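Local atomic coordinates of 462aa long hypothetical selenium-binding protein (Sulfolobus tokodaii, PDB entry 2ECE), a protein that is of unknown function but folds as a beta propeller and may bind selenium. Residues A[332-336]-A[423-429]; A[386-390]-A[448-454]. One frame throughout, in Å; residues are numbered along the deposited sequence.

Contact 1 of 2, residues A[332-336]-A[423-429]; sequences DKFLY and ANPSGGL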
ATOM      1  N   ASP A 332       2.032 -14.403   9.901  1.00 25.90           N
ATOM      2  CA  ASP A 332       2.035 -15.005   8.574  1.00 24.29           C
ATOM      3  C   ASP A 332       0.925 -16.028   8.392  1.00 24.46           C
ATOM      4  O   ASP A 332       0.993 -16.871   7.496  1.00 22.82           O
ATOM      5  CB  ASP A 332       3.387 -15.673   8.283  1.00 24.06           C
ATOM      6  CG  ASP A 332       4.504 -14.665   8.059  1.00 25.87           C
ATOM      7  OD1 ASP A 332       4.215 -13.562   7.548  1.00 25.88           O
ATOM      8  OD2 ASP A 332       5.672 -14.980   8.374  1.00 25.39           O
ATOM      9  N   LYS A 333      -0.108 -15.948   9.224  1.00 24.82           N
ATOM     10  CA  LYS A 333      -1.209 -16.901   9.139  1.00 25.02           C
ATOM     11  C   LYS A 333      -2.335 -16.463   8.204  1.00 24.88           C
ATOM     12  O   LYS A 333      -2.974 -17.299   7.563  1.00 25.53           O
ATOM     13  CB  LYS A 333      -1.773 -17.167  10.542  1.00 25.58           C
ATOM     14  CG  LYS A 333      -2.788 -18.294  10.613  1.00 28.85           C
ATOM     15  CD  LYS A 333      -3.345 -18.456  12.023  1.00 29.19           C
ATOM     16  CE  LYS A 333      -4.270 -19.662  12.104  1.00 31.31           C
ATOM     17  NZ  LYS A 333      -4.889 -19.811  13.460  1.00 31.45           N
ATOM     18  N   PHE A 334      -2.573 -15.156   8.106  1.00 24.39           N
ATOM     19  CA  PHE A 334      -3.659 -14.659   7.260  1.00 23.04           C
ATOM     20  C   PHE A 334      -3.258 -13.666   6.171  1.00 22.90           C
ATOM     21  O   PHE A 334      -2.369 -12.834   6.360  1.00 23.64           O
ATOM     22  CB  PHE A 334      -4.749 -14.040   8.138  1.00 24.40           C
ATOM     23  CG  PHE A 334      -5.452 -15.038   9.027  1.00 24.82           C
ATOM     24  CD1 PHE A 334      -6.310 -15.988   8.481  1.00 22.61           C
ATOM     25  CD2 PHE A 334      -5.240 -15.039  10.403  1.00 26.24           C
ATOM     26  CE1 PHE A 334      -6.949 -16.931   9.292  1.00 24.89           C
ATOM     27  CE2 PHE A 334      -5.877 -15.983  11.227  1.00 25.44           C
ATOM     28  CZ  PHE A 334      -6.730 -16.926  10.668  1.00 23.52           C
ATOM     29  N   LEU A 335      -3.935 -13.772   5.033  1.00 22.19           N
ATOM     30  CA  LEU A 335      -3.708 -12.911   3.880  1.00 23.64           C
ATOM     31  C   LEU A 335      -5.035 -12.169   3.699  1.00 22.56           C
ATOM     32  O   LEU A 335      -6.085 -12.799   3.576  1.00 24.73           O
ATOM     33  CB  LEU A 335      -3.400 -13.780   2.652  1.00 23.77           C
ATOM     34  CG  LEU A 335      -2.553 -13.302   1.461  1.00 27.73           C
ATOM     35  CD1 LEU A 335      -3.201 -13.798   0.173  1.00 25.40           C
ATOM     36  CD2 LEU A 335      -2.419 -11.792   1.447  1.00 27.00           C
ATOM     37  N   TYR A 336      -5.009 -10.841   3.730  1.00 22.52           N
ATOM     38  CA  TYR A 336      -6.239 -10.075   3.555  1.00 22.50           C
ATOM     39  C   TYR A 336      -6.218  -9.395   2.201  1.00 23.03           C
ATOM     40  O   TYR A 336      -5.178  -8.894   1.779  1.00 20.19           O
ATOM     41  CB  TYR A 336      -6.393  -9.027   4.660  1.00 23.59           C
ATOM     42  CG  TYR A 336      -6.558  -9.621   6.038  1.00 24.26           C
ATOM     43  CD1 TYR A 336      -5.447  -9.999   6.794  1.00 25.42           C
ATOM     44  CD2 TYR A 336      -7.830  -9.841   6.574  1.00 25.03           C
ATOM     45  CE1 TYR A 336      -5.598 -10.583   8.056  1.00 25.58           C
ATOM     46  CE2 TYR A 336      -7.995 -10.427   7.830  1.00 24.91           C
ATOM     47  CZ  TYR A 336      -6.877 -10.797   8.565  1.00 25.99           C
ATOM     48  OH  TYR A 336      -7.040 -11.389   9.799  1.00 26.60           O
ATOM     49  N   ALA A 423     -10.767  -8.995  13.352  1.00 29.24           N
ATOM     50  CA  ALA A 423     -10.349 -10.278  12.797  1.00 30.76           C
ATOM     51  C   ALA A 423     -10.123 -11.316  13.887  1.00 31.80           C
ATOM     52  O   ALA A 423      -9.542 -11.020  14.937  1.00 32.95           O
ATOM     53  CB  ALA A 423      -9.084 -10.102  11.974  1.00 29.66           C
ATOM     54  N   ASN A 424     -10.580 -12.533  13.622  1.00 32.02           N
ATOM     55  CA  ASN A 424     -10.452 -13.633  14.570  1.00 32.46           C
ATOM     56  C   ASN A 424      -9.150 -14.395  14.355  1.00 31.63           C
ATOM     57  O   ASN A 424      -8.914 -14.944  13.280  1.00 32.41           O
ATOM     58  CB  ASN A 424     -11.637 -14.590  14.414  1.00 33.01           C
ATOM     59  CG  ASN A 424     -11.709 -15.611  15.532  1.00 34.37           C
ATOM     60  OD1 ASN A 424     -10.731 -16.302  15.822  1.00 34.25           O
ATOM     61  ND2 ASN A 424     -12.874 -15.713  16.167  1.00 33.98           N
ATOM     62  N   PRO A 425      -8.290 -14.444  15.383  1.00 32.85           N
ATOM     63  CA  PRO A 425      -7.006 -15.149  15.298  1.00 33.34           C
ATOM     64  C   PRO A 425      -7.114 -16.595  14.803  1.00 33.29           C
ATOM     65  O   PRO A 425      -6.128 -17.181  14.352  1.00 33.03           O
ATOM     66  CB  PRO A 425      -6.459 -15.050  16.726  1.00 33.77           C
ATOM     67  CG  PRO A 425      -7.706 -14.865  17.571  1.00 33.26           C
ATOM     68  CD  PRO A 425      -8.501 -13.908  16.739  1.00 32.85           C
ATOM     69  N   SER A 426      -8.308 -17.172  14.873  1.00 32.69           N
ATOM     70  CA  SER A 426      -8.485 -18.546  14.412  1.00 34.34           C
ATOM     71  C   SER A 426      -9.489 -18.642  13.273  1.00 34.15           C
ATOM     72  O   SER A 426     -10.113 -19.685  13.071  1.00 34.67           O
ATOM     73  CB  SER A 426      -8.924 -19.447  15.573  1.00 33.79           C
ATOM     74  OG  SER A 426      -7.919 -19.500  16.572  1.00 34.22           O
ATOM     75  N   GLY A 427      -9.637 -17.552  12.526  1.00 34.46           N
ATOM     76  CA  GLY A 427     -10.565 -17.550  11.410  1.00 34.75           C
ATOM     77  C   GLY A 427     -11.833 -16.775  11.703  1.00 35.05           C
ATOM     78  O   GLY A 427     -12.570 -17.111  12.630  1.00 36.06           O
ATOM     79  N   GLY A 428     -12.086 -15.734  10.913  1.00 34.21           N
ATOM     80  CA  GLY A 428     -13.276 -14.923  11.107  1.00 34.33           C
ATOM     81  C   GLY A 428     -13.032 -13.439  10.889  1.00 34.17           C
ATOM     82  O   GLY A 428     -12.002 -12.907  11.316  1.00 32.55           O
ATOM     83  N   LEU A 429     -13.987 -12.772  10.239  1.00 32.40           N
ATOM     84  CA  LEU A 429     -13.889 -11.337   9.953  1.00 32.22           C
ATOM     85  C   LEU A 429     -15.241 -10.648  10.164  1.00 31.36           C
ATOM     86  O   LEU A 429     -16.233 -11.033   9.549  1.00 32.17           O
ATOM     87  CB  LEU A 429     -13.461 -11.118   8.499  1.00 31.12           C
ATOM     88  CG  LEU A 429     -12.203 -10.319   8.138  1.00 32.67           C
ATOM     89  CD1 LEU A 429     -12.395  -9.748   6.738  1.00 29.21           C
ATOM     90  CD2 LEU A 429     -11.949  -9.201   9.133  1.00 29.34           C
TER
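Pro425 O accepts a hydrogen bond from the ammonium group of Lys333, with Lys333 NZ at 3.0 Å and in the carbonyl plane. CG of Lys333 is anti to the backbone N (chi1 -171°), and the extended chain carries NZ out to the exposed turn. The ring of Phe334 touches the same oxygen. Its CE2 lies 3.4 Å from Pro425 O, which sits at the ring edge in the ring plane. Lys333 CG rests over one face of this ring, offset toward the rim. The next ring atom, Phe334 CZ, comes within 3.5 Å of Gly427 N.

The turn is stiffened from within. It is a type I beta turn from Asn424 to Gly427, and Gly427 N bonds to Asn424 O. Asn424 OD1 accepts from Ser426 N at 2.7 Å on a lone pair, which makes an Asx turn. At the backbone angles of Gly427 and Gly428 a CB would run into the preceding carbonyl oxygen.

Deeper in, the contact is mostly nonpolar. Tyr336 directs its hydroxyl end at Ala423, with OH 3.3 Å from Ala423 CB. Leu429 CG approaches the edge of the same ring, 4.2 Å from Tyr336 CE2. Leu429 also touches Val345.

The arrangement is a blade-to-blade contact of a beta propeller. The start of the second strand of one blade, 334-339, meets the hairpin turn that joins the outer strands 417-423 and 429-438 of the next.

Contact 2 of 2, residues A[386-390]-A[448-454]; sequences LEISR and RLSGGDA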
ATOM      1  N   LEU A 386      -5.641  -1.460   3.035  1.00 16.38           N
ATOM      2  CA  LEU A 386      -5.898  -2.169   4.282  1.00 17.69           C
ATOM      3  C   LEU A 386      -4.669  -2.054   5.166  1.00 17.54           C
ATOM      4  O   LEU A 386      -3.554  -1.852   4.674  1.00 18.77           O
ATOM      5  CB  LEU A 386      -6.123  -3.666   4.022  1.00 16.27           C
ATOM      6  CG  LEU A 386      -7.173  -4.149   3.025  1.00 13.73           C
ATOM      7  CD1 LEU A 386      -7.005  -5.646   2.781  1.00 15.63           C
ATOM      8  CD2 LEU A 386      -8.560  -3.847   3.571  1.00 17.34           C
ATOM      9  N   GLU A 387      -4.868  -2.169   6.471  1.00 17.98           N
ATOM     10  CA  GLU A 387      -3.735  -2.179   7.383  1.00 17.45           C
ATOM     11  C   GLU A 387      -4.136  -2.996   8.598  1.00 19.51           C
ATOM     12  O   GLU A 387      -5.270  -2.907   9.065  1.00 21.80           O
ATOM     13  CB  GLU A 387      -3.301  -0.780   7.789  1.00 17.58           C
ATOM     14  CG  GLU A 387      -1.894  -0.812   8.374  1.00 19.33           C
ATOM     15  CD  GLU A 387      -0.983  -1.736   7.581  1.00 19.37           C
ATOM     16  OE1 GLU A 387      -0.479  -1.313   6.519  1.00 15.76           O
ATOM     17  OE2 GLU A 387      -0.789  -2.903   8.007  1.00 18.52           O
ATOM     18  N   ILE A 388      -3.209  -3.806   9.095  1.00 19.08           N
ATOM     19  CA  ILE A 388      -3.491  -4.688  10.220  1.00 20.66           C
ATOM     20  C   ILE A 388      -2.674  -4.357  11.457  1.00 21.67           C
ATOM     21  O   ILE A 388      -1.478  -4.073  11.366  1.00 19.77           O
ATOM     22  CB  ILE A 388      -3.175  -6.150   9.853  1.00 21.13           C
ATOM     23  CG1 ILE A 388      -3.669  -6.460   8.439  1.00 21.16           C
ATOM     24  CG2 ILE A 388      -3.821  -7.088  10.864  1.00 24.17           C
ATOM     25  CD1 ILE A 388      -3.014  -7.701   7.816  1.00 16.59           C
ATOM     26  N   SER A 389      -3.318  -4.411  12.619  1.00 21.92           N
ATOM     27  CA  SER A 389      -2.622  -4.152  13.867  1.00 20.86           C
ATOM     28  C   SER A 389      -1.580  -5.257  14.023  1.00 20.49           C
ATOM     29  O   SER A 389      -1.706  -6.326  13.430  1.00 18.30           O
ATOM     30  CB  SER A 389      -3.607  -4.190  15.039  1.00 20.05           C
ATOM     31  OG  SER A 389      -4.312  -5.420  15.058  1.00 21.98           O
ATOM     32  N   ARG A 390      -0.547  -4.997  14.815  1.00 23.22           N
ATOM     33  CA  ARG A 390       0.494  -5.988  15.025  1.00 25.79           C
ATOM     34  C   ARG A 390      -0.036  -7.257  15.675  1.00 27.23           C
ATOM     35  O   ARG A 390       0.432  -8.352  15.352  1.00 28.31           O
ATOM     36  CB  ARG A 390       1.637  -5.389  15.851  1.00 27.25           C
ATOM     37  CG  ARG A 390       2.635  -4.627  14.993  1.00 28.05           C
ATOM     38  CD  ARG A 390       3.673  -3.856  15.795  1.00 30.52           C
ATOM     39  NE  ARG A 390       3.101  -2.735  16.533  1.00 30.37           N
ATOM     40  CZ  ARG A 390       2.649  -2.810  17.780  1.00 32.42           C
ATOM     41  NH1 ARG A 390       2.703  -3.961  18.439  1.00 34.77           N
ATOM     42  NH2 ARG A 390       2.143  -1.735  18.369  1.00 32.76           N
ATOM     43  N   ARG A 448      -1.136   4.283   8.620  1.00 19.07           N
ATOM     44  CA  ARG A 448       0.046   3.858   9.362  1.00 18.72           C
ATOM     45  C   ARG A 448      -0.305   3.959  10.840  1.00 19.14           C
ATOM     46  O   ARG A 448      -0.662   5.031  11.329  1.00 18.57           O
ATOM     47  CB  ARG A 448       1.271   4.736   9.053  1.00 19.76           C
ATOM     48  CG  ARG A 448       2.333   4.030   8.190  1.00 20.38           C
ATOM     49  CD  ARG A 448       1.884   3.914   6.731  1.00 24.06           C
ATOM     50  NE  ARG A 448       2.671   2.963   5.942  1.00 24.97           N
ATOM     51  CZ  ARG A 448       2.521   1.642   5.989  1.00 26.94           C
ATOM     52  NH1 ARG A 448       1.612   1.101   6.792  1.00 26.03           N
ATOM     53  NH2 ARG A 448       3.272   0.861   5.227  1.00 27.72           N
ATOM     54  N   LEU A 449      -0.209   2.839  11.546  1.00 18.65           N
ATOM     55  CA  LEU A 449      -0.537   2.817  12.965  1.00 20.53           C
ATOM     56  C   LEU A 449       0.664   3.203  13.829  1.00 21.47           C
ATOM     57  O   LEU A 449       1.790   2.774  13.572  1.00 21.27           O
ATOM     58  CB  LEU A 449      -1.034   1.422  13.357  1.00 20.02           C
ATOM     59  CG  LEU A 449      -2.175   0.859  12.498  1.00 19.32           C
ATOM     60  CD1 LEU A 449      -2.484  -0.575  12.927  1.00 17.93           C
ATOM     61  CD2 LEU A 449      -3.411   1.750  12.635  1.00 18.88           C
ATOM     62  N   SER A 450       0.423   4.022  14.847  1.00 22.53           N
ATOM     63  CA  SER A 450       1.496   4.434  15.742  1.00 24.65           C
ATOM     64  C   SER A 450       2.135   3.171  16.321  1.00 26.18           C
ATOM     65  O   SER A 450       1.433   2.258  16.745  1.00 24.58           O
ATOM     66  CB  SER A 450       0.943   5.311  16.870  1.00 26.48           C
ATOM     67  OG  SER A 450      -0.071   4.637  17.600  1.00 26.76           O
ATOM     68  N   GLY A 451       3.462   3.109  16.316  1.00 26.47           N
ATOM     69  CA  GLY A 451       4.133   1.934  16.846  1.00 26.86           C
ATOM     70  C   GLY A 451       4.386   0.848  15.814  1.00 26.85           C
ATOM     71  O   GLY A 451       4.934  -0.207  16.136  1.00 28.01           O
ATOM     72  N   GLY A 452       3.987   1.096  14.570  1.00 24.92           N
ATOM     73  CA  GLY A 452       4.199   0.114  13.519  1.00 24.23           C
ATOM     74  C   GLY A 452       2.999  -0.778  13.248  1.00 24.70           C
ATOM     75  O   GLY A 452       2.143  -0.958  14.110  1.00 25.34           O
ATOM     76  N   ASP A 453       2.936  -1.332  12.041  1.00 24.53           N
ATOM     77  CA  ASP A 453       1.844  -2.210  11.655  1.00 23.85           C
ATOM     78  C   ASP A 453       2.356  -3.342  10.774  1.00 25.35           C
ATOM     79  O   ASP A 453       3.563  -3.571  10.680  1.00 26.22           O
ATOM     80  CB  ASP A 453       0.748  -1.415  10.933  1.00 22.15           C
ATOM     81  CG  ASP A 453       1.304  -0.516   9.846  1.00 20.76           C
ATOM     82  OD1 ASP A 453       1.945  -1.046   8.924  1.00 18.98           O
ATOM     83  OD2 ASP A 453       1.102   0.720   9.919  1.00 18.87           O
ATOM     84  N   ALA A 454       1.436  -4.042  10.120  1.00 24.77           N
ATOM     85  CA  ALA A 454       1.788  -5.178   9.279  1.00 25.57           C
ATOM     86  C   ALA A 454       2.459  -4.888   7.931  1.00 26.31           C
ATOM     87  O   ALA A 454       2.907  -5.824   7.263  1.00 27.48           O
ATOM     88  CB  ALA A 454       0.550  -6.039   9.056  1.00 23.53           C
TER
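Ala454 N donates to Ile388 O at 3.2 Å, a single backbone bond between the end of strand 386-388 and the chain just beyond the type II turn from Leu449 to Gly452. Beside it, Ile388 CB packs on Ala454 CB at 3.8 Å. Leu449 CD1 lies against Ser389 CA.

The carboxylates of Glu387 and Asp453 are stacked, with planes 13° apart and Glu387 OE1 3.4 Å from Asp453 OD1. Arg448 NH1 probably offsets these like charges. It forms a salt bridge with Asp453 OD1 at 3.0 Å and another, with weak hydrogen-bond geometry, to Glu387 OE1 at 3.2 Å. The Glu387 chain bends at chi2 (41°). This turns OE2 back to its own strand, where Ile388 N meets it from above the carboxylate plane at 2.8 Å. Asp453 OD2 takes Leu449 N on its anti lone pair. Ser455 OG bonds to both Glu387 OE1 and Arg448 NH2, and Phe76 O holds Arg448 NE.

Arg390 bends at chi3 (-68°) and brings NE to two carbonyls of the turn. NE bonds to Gly452 O at 3.2 Å, from above the carbonyl plane, and weakly to Gly451 O at 3.1 Å. NH1 and NH2 reach Ala19 O and Pro23 O. A leucine here has no N-H for the turn carbonyls, and Gly452 O would probably lose this mate, along with the link through this side chain from the turn to Ala19 and Pro23.

Strand 386-388 begins one blade, and strand 443-449 pairs with the N-terminal strand 27-33. The contact thus involves the end of the inner strand of the "velcro" blade and the turn that follows it; the mixing of chain ends in such a blade closes the ring of many beta propellers.

Overall arrangement
Both contacts use the blade built from strands 386-388, 394-398, 417-423 and 429-438. Contact 1 joins its outer hairpin to the blade before it. Contact 2 joins its innermost strand to the closing blade. Contact 1 lies farther out, about 19 Å from the chain centre to the contact centre, and runs from buried rings to an exposed turn with one lysine bond. Contact 2, at about 12 Å, is largely buried and holds a salt-bridge network plus an arginine bound to turn carbonyls. The two centres are about 15 Å apart. They meet directly where Tyr336 CD1 packs on Ile388 CD1 at 3.5 Å, so one aromatic side chain links both interfaces.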